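Local coordinates for protein tartronate semialdehyde reductase (Salmonella typhimurium, PDB 1VPD) that probably catalyses the NAD(P)H-dependent reduction of tartronate semialdehyde to D-glycerate, the last step in turning galactarate into D-glycerate, at residues M98-S110 against G166-N178; L13-L25 against V125-L137. One frame throughout, in Å; residues are numbered along the deposited sequence.

Interaction 1: residues M98-S110 against G166-N178; sequences MSSIAPLASREIS and GDIGAGNVTKLAN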
loop_
_atom_site.group_PDB
_atom_site.type_symbol
_atom_site.label_atom_id
_atom_site.label_comp_id
_atom_site.label_asym_id
_atom_site.label_seq_id
_atom_site.Cartn_x
_atom_site.Cartn_y
_atom_site.Cartn_z
HETATM N N MSE A 98 -0.774 2.261 -8.527
HETATM C CA MSE A 98 -0.617 1.218 -7.526
HETATM C C MSE A 98 -0.784 1.754 -6.100
HETATM O O MSE A 98 -0.580 1.025 -5.124
HETATM C CB MSE A 98 0.733 0.525 -7.718
HETATM C CG MSE A 98 0.845 -0.085 -9.146
HETATM SE SE MSE A 98 2.390 -1.184 -9.503
HETATM C CE MSE A 98 1.709 -2.881 -8.844
ATOM N N SER A 99 -1.205 3.009 -5.997
ATOM C CA SER A 99 -1.537 3.650 -4.724
ATOM C C SER A 99 -2.810 3.054 -4.143
ATOM O O SER A 99 -3.699 2.592 -4.866
ATOM C CB SER A 99 -1.770 5.147 -4.937
ATOM O OG SER A 99 -0.741 5.748 -5.720
ATOM N N SER A 100 -2.921 3.111 -2.826
ATOM C CA SER A 100 -4.166 2.803 -2.150
ATOM C C SER A 100 -4.976 4.081 -2.011
ATOM O O SER A 100 -4.601 4.975 -1.229
ATOM C CB SER A 100 -3.876 2.231 -0.771
ATOM O OG SER A 100 -3.111 1.054 -0.859
ATOM N N ILE A 101 -6.055 4.205 -2.781
ATOM C CA ILE A 101 -6.894 5.413 -2.734
ATOM C C ILE A 101 -8.366 5.042 -2.761
ATOM O O ILE A 101 -8.709 3.916 -3.099
ATOM C CB ILE A 101 -6.564 6.431 -3.877
ATOM C CG1 ILE A 101 -7.022 5.945 -5.263
ATOM C CG2 ILE A 101 -5.098 6.761 -3.880
ATOM C CD1 ILE A 101 -6.831 6.998 -6.370
ATOM N N ALA A 102 -9.230 5.996 -2.428
ATOM C CA ALA A 102 -10.678 5.758 -2.432
ATOM C C ALA A 102 -11.122 5.270 -3.804
ATOM O O ALA A 102 -10.752 5.889 -4.807
ATOM C CB ALA A 102 -11.427 7.031 -2.069
ATOM N N PRO A 103 -11.895 4.190 -3.885
ATOM C CA PRO A 103 -12.403 3.738 -5.200
ATOM C C PRO A 103 -13.058 4.828 -6.053
ATOM O O PRO A 103 -12.830 4.863 -7.275
ATOM C CB PRO A 103 -13.398 2.641 -4.836
ATOM C CG PRO A 103 -12.915 2.099 -3.554
ATOM C CD PRO A 103 -12.228 3.224 -2.816
ATOM N N LEU A 104 -13.830 5.718 -5.429
ATOM C CA LEU A 104 -14.441 6.845 -6.147
ATOM C C LEU A 104 -13.377 7.723 -6.797
ATOM O O LEU A 104 -13.565 8.220 -7.909
ATOM C CB LEU A 104 -15.298 7.696 -5.223
ATOM C CG LEU A 104 -15.792 9.046 -5.804
ATOM C CD1 LEU A 104 -16.760 8.793 -6.929
ATOM C CD2 LEU A 104 -16.421 9.965 -4.742
ATOM N N ALA A 105 -12.264 7.938 -6.100
ATOM C CA ALA A 105 -11.168 8.728 -6.661
ATOM C C ALA A 105 -10.522 8.042 -7.870
ATOM O O ALA A 105 -10.217 8.715 -8.869
ATOM C CB ALA A 105 -10.135 9.058 -5.610
ATOM N N SER A 106 -10.298 6.728 -7.797
ATOM C CA SER A 106 -9.802 5.989 -8.956
ATOM C C SER A 106 -10.709 6.221 -10.157
ATOM O O SER A 106 -10.237 6.485 -11.276
ATOM C CB SER A 106 -9.706 4.483 -8.679
ATOM O OG SER A 106 -8.781 4.215 -7.655
ATOM N N ARG A 107 -12.011 6.124 -9.935
ATOM C CA ARG A 107 -12.987 6.291 -11.031
ATOM C C ARG A 107 -12.986 7.714 -11.593
ATOM O O ARG A 107 -13.027 7.902 -12.823
ATOM C CB ARG A 107 -14.407 5.922 -10.560
ATOM C CG ARG A 107 -14.616 4.441 -10.279
ATOM C CD ARG A 107 -16.100 4.024 -10.044
ATOM N NE ARG A 107 -16.715 4.755 -8.931
ATOM C CZ ARG A 107 -16.882 4.314 -7.681
ATOM N NH1 ARG A 107 -16.494 3.088 -7.316
ATOM N NH2 ARG A 107 -17.458 5.115 -6.781
ATOM N N GLU A 108 -12.877 8.704 -10.714
ATOM C CA GLU A 108 -12.795 10.107 -11.118
ATOM C C GLU A 108 -11.554 10.407 -11.957
ATOM O O GLU A 108 -11.632 11.082 -12.998
ATOM C CB GLU A 108 -12.773 11.022 -9.896
ATOM C CG GLU A 108 -14.114 11.148 -9.216
ATOM C CD GLU A 108 -14.056 11.950 -7.920
ATOM O OE1 GLU A 108 -12.999 12.006 -7.223
ATOM O OE2 GLU A 108 -15.101 12.518 -7.592
ATOM N N ILE A 109 -10.410 9.922 -11.493
ATOM C CA ILE A 109 -9.145 10.138 -12.180
ATOM C C ILE A 109 -9.186 9.388 -13.523
ATOM O O ILE A 109 -8.749 9.917 -14.556
ATOM C CB ILE A 109 -7.967 9.642 -11.314
ATOM C CG1 ILE A 109 -7.858 10.505 -10.042
ATOM C CG2 ILE A 109 -6.670 9.706 -12.118
ATOM C CD1 ILE A 109 -7.051 9.862 -8.943
ATOM N N SER A 110 -9.711 8.170 -13.515
ATOM C CA SER A 110 -9.855 7.401 -14.760
ATOM C C SER A 110 -10.701 8.152 -15.800
ATOM O O SER A 110 -10.355 8.197 -16.996
ATOM C CB SER A 110 -10.470 6.037 -14.467
ATOM O OG SER A 110 -10.656 5.286 -15.664
ATOM N N GLY A 166 -12.086 -6.728 -11.248
ATOM C CA GLY A 166 -13.252 -6.076 -11.797
ATOM C C GLY A 166 -12.924 -4.836 -12.607
ATOM O O GLY A 166 -11.772 -4.666 -13.038
ATOM N N ASP A 167 -13.940 -3.997 -12.809
ATOM C CA ASP A 167 -13.806 -2.738 -13.536
ATOM C C ASP A 167 -13.017 -1.742 -12.681
ATOM O O ASP A 167 -12.741 -2.002 -11.503
ATOM C CB ASP A 167 -15.177 -2.118 -13.828
ATOM C CG ASP A 167 -16.034 -2.955 -14.787
ATOM O OD1 ASP A 167 -15.503 -3.815 -15.508
ATOM O OD2 ASP A 167 -17.264 -2.786 -14.867
ATOM N N ILE A 168 -12.686 -0.603 -13.275
ATOM C CA ILE A 168 -11.900 0.429 -12.606
ATOM C C ILE A 168 -12.511 0.757 -11.231
ATOM O O ILE A 168 -13.705 0.975 -11.104
ATOM C CB ILE A 168 -11.774 1.703 -13.502
ATOM C CG1 ILE A 168 -10.886 2.759 -12.838
ATOM C CG2 ILE A 168 -13.159 2.287 -13.876
ATOM C CD1 ILE A 168 -9.408 2.427 -12.839
ATOM N N GLY A 169 -11.644 0.779 -10.223
ATOM C CA GLY A 169 -12.037 0.946 -8.831
ATOM C C GLY A 169 -12.088 -0.332 -8.028
ATOM O O GLY A 169 -11.984 -0.288 -6.806
ATOM N N ALA A 170 -12.212 -1.477 -8.700
ATOM C CA ALA A 170 -12.320 -2.761 -8.023
ATOM C C ALA A 170 -11.031 -3.167 -7.360
ATOM O O ALA A 170 -11.059 -3.873 -6.349
ATOM C CB ALA A 170 -12.804 -3.871 -8.977
ATOM N N GLY A 171 -9.905 -2.710 -7.885
ATOM C CA GLY A 171 -8.633 -2.925 -7.220
ATOM C C GLY A 171 -8.659 -2.294 -5.828
ATOM O O GLY A 171 -8.311 -2.937 -4.836
ATOM N N ASN A 172 -9.052 -1.033 -5.771
ATOM C CA ASN A 172 -9.145 -0.348 -4.500
ATOM C C ASN A 172 -10.249 -0.855 -3.600
ATOM O O ASN A 172 -10.053 -0.882 -2.401
ATOM C CB ASN A 172 -9.168 1.154 -4.681
ATOM C CG ASN A 172 -7.748 1.702 -4.857
ATOM O OD1 ASN A 172 -6.905 1.519 -3.981
ATOM N ND2 ASN A 172 -7.471 2.288 -6.011
ATOM N N VAL A 173 -11.371 -1.335 -4.144
ATOM C CA VAL A 173 -12.357 -1.976 -3.270
ATOM C C VAL A 173 -11.725 -3.205 -2.621
ATOM O O VAL A 173 -11.889 -3.442 -1.434
ATOM C CB VAL A 173 -13.656 -2.367 -4.034
ATOM C CG1 VAL A 173 -14.560 -3.240 -3.176
ATOM C CG2 VAL A 173 -14.397 -1.156 -4.472
ATOM N N THR A 174 -10.980 -3.988 -3.405
ATOM C CA THR A 174 -10.321 -5.185 -2.912
ATOM C C THR A 174 -9.283 -4.805 -1.861
ATOM O O THR A 174 -9.164 -5.472 -0.826
ATOM C CB THR A 174 -9.703 -5.970 -4.084
ATOM O OG1 THR A 174 -10.733 -6.342 -5.015
ATOM C CG2 THR A 174 -9.091 -7.287 -3.618
ATOM N N LYS A 175 -8.557 -3.723 -2.118
ATOM C CA LYS A 175 -7.596 -3.200 -1.141
ATOM C C LYS A 175 -8.272 -2.715 0.160
ATOM O O LYS A 175 -7.688 -2.859 1.228
ATOM C CB LYS A 175 -6.722 -2.100 -1.752
ATOM C CG LYS A 175 -5.662 -1.514 -0.810
ATOM C CD LYS A 175 -4.625 -2.526 -0.300
ATOM C CE LYS A 175 -3.442 -1.821 0.364
ATOM N NZ LYS A 175 -2.528 -2.778 1.074
ATOM N N LEU A 176 -9.477 -2.161 0.093
ATOM C CA LEU A 176 -10.212 -1.814 1.328
ATOM C C LEU A 176 -10.487 -3.063 2.157
ATOM O O LEU A 176 -10.223 -3.094 3.359
ATOM C CB LEU A 176 -11.503 -1.043 1.054
ATOM C CG LEU A 176 -11.352 0.296 0.322
ATOM C CD1 LEU A 176 -12.710 0.911 0.070
ATOM C CD2 LEU A 176 -10.445 1.248 1.095
ATOM N N ALA A 177 -10.993 -4.113 1.519
ATOM C CA ALA A 177 -11.171 -5.401 2.207
ATOM C C ALA A 177 -9.846 -5.898 2.789
ATOM O O ALA A 177 -9.771 -6.358 3.927
ATOM C CB ALA A 177 -11.737 -6.419 1.242
ATOM N N ASN A 178 -8.776 -5.784 2.007
ATOM C CA ASN A 178 -7.441 -6.155 2.458
ATOM C C ASN A 178 -7.033 -5.416 3.722
ATOM O O ASN A 178 -6.534 -6.017 4.669
ATOM C CB ASN A 178 -6.429 -5.856 1.337
ATOM C CG ASN A 178 -5.061 -6.425 1.607
ATOM O OD1 ASN A 178 -4.230 -5.833 2.354
ATOM N ND2 ASN A 178 -4.781 -7.545 0.986
HETATM O O HOH W 1 -4.762 2.267 -7.239
#

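Interaction 2: residues L13-L25 against V125-L137; sequences LGIMGKPMSKNLL and VSGGEPKAIDGTL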
loop_
_atom_site.group_PDB
_atom_site.type_symbol
_atom_site.label_atom_id
_atom_site.label_comp_id
_atom_site.label_asym_id
_atom_site.label_seq_id
_atom_site.Cartn_x
_atom_site.Cartn_y
_atom_site.Cartn_z
ATOM N N LEU A 13 8.764 6.866 -5.001
ATOM C CA LEU A 13 9.871 5.989 -4.651
ATOM C C LEU A 13 10.012 5.924 -3.130
ATOM O O LEU A 13 11.107 6.068 -2.557
ATOM C CB LEU A 13 11.166 6.503 -5.302
ATOM C CG LEU A 13 11.108 6.638 -6.819
ATOM C CD1 LEU A 13 12.415 7.228 -7.333
ATOM C CD2 LEU A 13 10.804 5.298 -7.493
ATOM N N GLY A 14 8.881 5.710 -2.464
ATOM C CA GLY A 14 8.862 5.629 -1.010
ATOM C C GLY A 14 9.167 4.221 -0.501
ATOM O O GLY A 14 9.808 3.406 -1.173
ATOM N N ILE A 15 8.668 3.909 0.695
ATOM C CA ILE A 15 8.972 2.633 1.343
ATOM C C ILE A 15 8.588 1.442 0.481
ATOM O O ILE A 15 9.318 0.455 0.425
ATOM C CB ILE A 15 8.285 2.582 2.755
ATOM C CG1 ILE A 15 9.030 3.534 3.713
ATOM C CG2 ILE A 15 8.315 1.164 3.302
ATOM C CD1 ILE A 15 8.415 3.727 5.095
HETATM N N MSE A 16 7.430 1.527 -0.185
HETATM C CA MSE A 16 7.002 0.483 -1.101
HETATM C C MSE A 16 7.559 0.723 -2.516
HETATM O O MSE A 16 8.089 -0.189 -3.152
HETATM C CB MSE A 16 5.468 0.422 -1.119
HETATM C CG MSE A 16 4.837 0.267 0.288
HETATM SE SE MSE A 16 5.273 -1.457 1.116
HETATM C CE MSE A 16 4.377 -2.547 -0.242
ATOM N N GLY A 17 7.428 1.953 -3.005
ATOM C CA GLY A 17 7.766 2.268 -4.390
ATOM C C GLY A 17 9.226 2.022 -4.753
ATOM O O GLY A 17 9.535 1.521 -5.829
ATOM N N LYS A 18 10.120 2.411 -3.866
ATOM C CA LYS A 18 11.552 2.259 -4.160
ATOM C C LYS A 18 11.943 0.802 -4.439
ATOM O O LYS A 18 12.468 0.511 -5.518
ATOM C CB LYS A 18 12.415 2.888 -3.073
ATOM C CG LYS A 18 13.906 2.834 -3.395
ATOM C CD LYS A 18 14.664 3.827 -2.563
ATOM C CE LYS A 18 15.066 3.255 -1.259
ATOM N NZ LYS A 18 16.091 4.142 -0.620
ATOM N N PRO A 19 11.696 -0.140 -3.516
ATOM C CA PRO A 19 12.024 -1.543 -3.813
ATOM C C PRO A 19 11.277 -2.139 -4.997
ATOM O O PRO A 19 11.836 -3.003 -5.692
ATOM C CB PRO A 19 11.714 -2.284 -2.504
ATOM C CG PRO A 19 10.814 -1.358 -1.743
ATOM C CD PRO A 19 11.215 0.036 -2.131
HETATM N N MSE A 20 10.040 -1.705 -5.234
HETATM C CA MSE A 20 9.287 -2.156 -6.375
HETATM C C MSE A 20 9.987 -1.746 -7.687
HETATM O O MSE A 20 10.157 -2.565 -8.586
HETATM C CB MSE A 20 7.877 -1.589 -6.308
HETATM C CG MSE A 20 7.044 -2.286 -5.206
HETATM SE SE MSE A 20 5.418 -1.267 -4.785
HETATM C CE MSE A 20 4.321 -1.814 -6.275
ATOM N N SER A 21 10.389 -0.485 -7.761
ATOM C CA SER A 21 11.093 0.025 -8.941
ATOM C C SER A 21 12.395 -0.746 -9.165
ATOM O O SER A 21 12.742 -1.051 -10.318
ATOM C CB SER A 21 11.345 1.536 -8.837
ATOM O OG SER A 21 12.343 1.877 -7.897
ATOM N N LYS A 22 13.098 -1.081 -8.082
ATOM C CA LYS A 22 14.349 -1.829 -8.192
ATOM C C LYS A 22 14.110 -3.248 -8.707
ATOM O O LYS A 22 14.900 -3.766 -9.495
ATOM C CB LYS A 22 15.116 -1.819 -6.871
ATOM C CG LYS A 22 15.684 -0.466 -6.543
ATOM C CD LYS A 22 16.543 -0.552 -5.319
ATOM C CE LYS A 22 17.074 0.788 -4.935
ATOM N NZ LYS A 22 17.666 0.754 -3.577
ATOM N N ASN A 23 12.987 -3.869 -8.339
ATOM C CA ASN A 23 12.646 -5.150 -8.916
ATOM C C ASN A 23 12.354 -5.090 -10.413
ATOM O O ASN A 23 12.664 -6.043 -11.138
ATOM C CB ASN A 23 11.502 -5.828 -8.138
ATOM C CG ASN A 23 11.988 -6.406 -6.827
ATOM O OD1 ASN A 23 13.152 -6.840 -6.739
ATOM N ND2 ASN A 23 11.121 -6.410 -5.788
ATOM N N LEU A 24 11.778 -3.988 -10.886
ATOM C CA LEU A 24 11.539 -3.818 -12.317
ATOM C C LEU A 24 12.876 -3.692 -13.042
ATOM O O LEU A 24 13.048 -4.270 -14.115
ATOM C CB LEU A 24 10.679 -2.586 -12.609
ATOM C CG LEU A 24 9.192 -2.656 -12.224
ATOM C CD1 LEU A 24 8.480 -1.387 -12.670
ATOM C CD2 LEU A 24 8.497 -3.890 -12.770
ATOM N N LEU A 25 13.811 -2.964 -12.454
ATOM C CA LEU A 25 15.139 -2.796 -13.070
ATOM C C LEU A 25 15.857 -4.135 -13.178
ATOM O O LEU A 25 16.465 -4.427 -14.202
ATOM C CB LEU A 25 15.989 -1.803 -12.294
ATOM C CG LEU A 25 15.529 -0.338 -12.375
ATOM C CD1 LEU A 25 16.200 0.484 -11.330
ATOM C CD2 LEU A 25 15.786 0.271 -13.751
ATOM N N VAL A 125 -1.541 -2.852 -3.846
ATOM C CA VAL A 125 -0.761 -4.012 -3.471
ATOM C C VAL A 125 -0.899 -4.343 -2.013
ATOM O O VAL A 125 -1.296 -3.494 -1.197
ATOM C CB VAL A 125 0.755 -3.819 -3.818
ATOM C CG1 VAL A 125 0.933 -3.303 -5.233
ATOM C CG2 VAL A 125 1.455 -2.871 -2.847
ATOM N N SER A 126 -0.503 -5.564 -1.674
ATOM C CA SER A 126 -0.353 -5.947 -0.267
ATOM C C SER A 126 0.821 -6.886 -0.045
ATOM O O SER A 126 1.088 -7.792 -0.848
ATOM C CB SER A 126 -1.622 -6.602 0.248
ATOM O OG SER A 126 -1.468 -6.880 1.618
ATOM N N GLY A 127 1.482 -6.689 1.089
ATOM C CA GLY A 127 2.514 -7.596 1.552
ATOM C C GLY A 127 3.511 -6.971 2.492
ATOM O O GLY A 127 4.303 -7.677 3.137
ATOM N N GLY A 128 3.493 -5.648 2.586
ATOM C CA GLY A 128 4.371 -4.933 3.484
ATOM C C GLY A 128 5.731 -4.705 2.866
ATOM O O GLY A 128 6.060 -5.273 1.840
ATOM N N GLU A 129 6.530 -3.891 3.533
ATOM C CA GLU A 129 7.858 -3.563 3.036
ATOM C C GLU A 129 8.698 -4.815 2.740
ATOM O O GLU A 129 9.378 -4.853 1.715
ATOM C CB GLU A 129 8.547 -2.632 4.027
ATOM C CG GLU A 129 9.912 -2.146 3.573
ATOM C CD GLU A 129 10.591 -1.226 4.568
ATOM O OE1 GLU A 129 10.183 -1.153 5.765
ATOM O OE2 GLU A 129 11.539 -0.544 4.143
ATOM N N PRO A 130 8.682 -5.846 3.591
ATOM C CA PRO A 130 9.452 -7.060 3.270
ATOM C C PRO A 130 9.107 -7.692 1.934
ATOM O O PRO A 130 10.010 -8.161 1.221
ATOM C CB PRO A 130 9.135 -8.001 4.436
ATOM C CG PRO A 130 8.788 -7.071 5.564
ATOM C CD PRO A 130 8.031 -5.952 4.912
ATOM N N LYS A 131 7.830 -7.705 1.577
ATOM C CA LYS A 131 7.429 -8.334 0.327
ATOM C C LYS A 131 7.545 -7.401 -0.887
ATOM O O LYS A 131 7.617 -7.870 -2.028
ATOM C CB LYS A 131 6.015 -8.904 0.436
ATOM C CG LYS A 131 5.905 -10.062 1.437
ATOM C CD LYS A 131 4.549 -10.753 1.342
ATOM C CE LYS A 131 4.506 -12.017 2.178
ATOM N NZ LYS A 131 5.180 -13.156 1.477
ATOM N N ALA A 132 7.550 -6.094 -0.647
ATOM C CA ALA A 132 7.901 -5.126 -1.689
ATOM C C ALA A 132 9.360 -5.361 -2.079
ATOM O O ALA A 132 9.698 -5.403 -3.261
ATOM C CB ALA A 132 7.704 -3.711 -1.196
ATOM N N ILE A 133 10.199 -5.562 -1.072
ATOM C CA ILE A 133 11.636 -5.801 -1.290
ATOM C C ILE A 133 11.875 -7.104 -2.043
ATOM O O ILE A 133 12.564 -7.107 -3.068
ATOM C CB ILE A 133 12.421 -5.747 0.047
ATOM C CG1 ILE A 133 12.456 -4.317 0.588
ATOM C CG2 ILE A 133 13.862 -6.315 -0.120
ATOM C CD1 ILE A 133 12.833 -4.200 2.033
ATOM N N ASP A 134 11.272 -8.208 -1.597
ATOM C CA ASP A 134 11.568 -9.509 -2.194
ATOM C C ASP A 134 10.695 -9.874 -3.402
ATOM O O ASP A 134 10.878 -10.921 -4.019
ATOM C CB ASP A 134 11.625 -10.609 -1.122
ATOM C CG ASP A 134 10.269 -11.093 -0.668
ATOM O OD1 ASP A 134 9.232 -10.628 -1.187
ATOM O OD2 ASP A 134 10.161 -11.989 0.211
ATOM N N GLY A 135 9.790 -8.974 -3.775
ATOM C CA GLY A 135 8.994 -9.130 -4.963
ATOM C C GLY A 135 7.876 -10.153 -4.910
ATOM O O GLY A 135 7.517 -10.705 -5.945
ATOM N N THR A 136 7.311 -10.391 -3.721
ATOM C CA THR A 136 6.252 -11.374 -3.543
ATOM C C THR A 136 4.919 -10.733 -3.140
ATOM O O THR A 136 4.020 -11.429 -2.651
ATOM C CB THR A 136 6.642 -12.420 -2.480
ATOM O OG1 THR A 136 6.901 -11.792 -1.222
ATOM C CG2 THR A 136 7.959 -13.125 -2.854
ATOM N N LEU A 137 4.788 -9.425 -3.376
ATOM C CA LEU A 137 3.515 -8.711 -3.193
ATOM C C LEU A 137 2.361 -9.372 -3.924
ATOM O O LEU A 137 2.548 -9.927 -5.003
ATOM C CB LEU A 137 3.619 -7.289 -3.748
ATOM C CG LEU A 137 4.594 -6.339 -3.085
ATOM C CD1 LEU A 137 4.744 -5.069 -3.917
ATOM C CD2 LEU A 137 4.134 -5.994 -1.691
HETATM O O HOH W 2 11.786 0.297 1.573
HETATM O O HOH W 3 13.594 -4.704 -4.238
HETATM O O HOH W 4 8.372 -5.572 -5.714
HETATM O O HOH W 5 14.245 -8.568 -5.042
#

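Interaction 1: residues M98-S110 against G166-N178
The amide of N172 is gripped at both ends by the loop and helix of 98-110. Its OD1 accepts the backbone N-H of I101 (N to OD1 3.1 Å), which comes from above the carbonyl plane, 58° out of it. ND2 turns to S106 OG, a weak, bent bond of 2.9 Å, and also gives a hydrogen to a water that is held in turn by S99 O. Beside this polar centre the ring of P103 packs on helix 170-198: its CG lies 3.7 Å from V173 CG2, and its ring carbon CD touches the methyl L176 CD1. I168, with CG1 anti to the backbone N (chi1 -177°), lays that carbon 3.7 Å from S110 CB. G169, without a side chain, is nearest P103 (CA to CA 4.6 Å), and its backbone angles call for glycine. At the other end S100 OG rests against K175 CE. In the second shell D122 takes the backbone N-H groups of G169 and N172, one on each carboxylate oxygen, and so holds the start of helix 170-198. Helix 103-114 of the Rossmann-type domain packs antiparallel on this helix, which carries the predicted active-site K175 and leads into the C-terminal helical domain: the two-domain build of the enzyme's HIBADH-related family.

Interaction 2: residues L13-L25 against V125-L137
I15 opens the contact by laying its CG2 methyl against the side chain of E129, 3.5 Å from CD, the two chains crossing at about a right angle. The glutamate runs out straight beyond CG, its OE1 taking the backbone N-H of G235 while OE2 and I15 O share a water. At M16, a selenomethionine, the chain folds back on itself, bent at chi2 and chi3, which brings SE over the G128-E129 backbone, 3.7 Å from E129 N. The methyl beyond it, CE, drops among three apolar groups: A132 CB, L137 CD2 (3.7 Å) and V125 CG2. This part of the chain belongs to the glycine-rich turn between the first strand and first helix of a Rossmann fold, with G14 and G17 in the GxGxxG pattern, and the whole turn is predicted to bind NAD(+). P19 follows on helix 17-26, where its ring packs on A132 and I133; CB comes 3.7 Å from I133 CA, and a water joins P19 O to I133 O. The two helices run nearly parallel here, 17° apart and 7.9 Å between axes. M20 lies deeper. Its side chain crosses that of L137 at about a right angle, with M20 CG 3.8 Å from L137 CD1, and its CE ends against V125 CG1, the side chains of M20 and V125 sliding past each other in opposite directions. Last comes N23, one helical turn beyond P19, whose ND2 donates to I133 O (3.2 Å, 161° at the hydrogen). The acceptor lies close to the amide plane, but the donor sits well above the carbonyl plane of I133. ND2 is also bridged to A132 O by one water, and a second links OD1 to I133 O.

Interactions 1 and 2 have centres 19 Å apart, yet they touch, partly at V125 of strand 119-126. K175 NZ in interaction 1 makes a probable hydrogen bond to the carbonyl of V125 in interaction 2 (NZ to O 2.7 Å), and M98 SE packs 3.8 Å from M20 CE. A bound tartrate, probably from the crystallisation liquor, spans both: it is hydrogen-bonded by K175 NZ and, from the other contact, by S126 OG and G127 N. The predicted catalytic lysine and the predicted NAD(+)-binding turn therefore approach one pocket, consistent with a substrate site beside the cofactor; K175 and M16 are about 7 Å apart between nearest side-chain atoms.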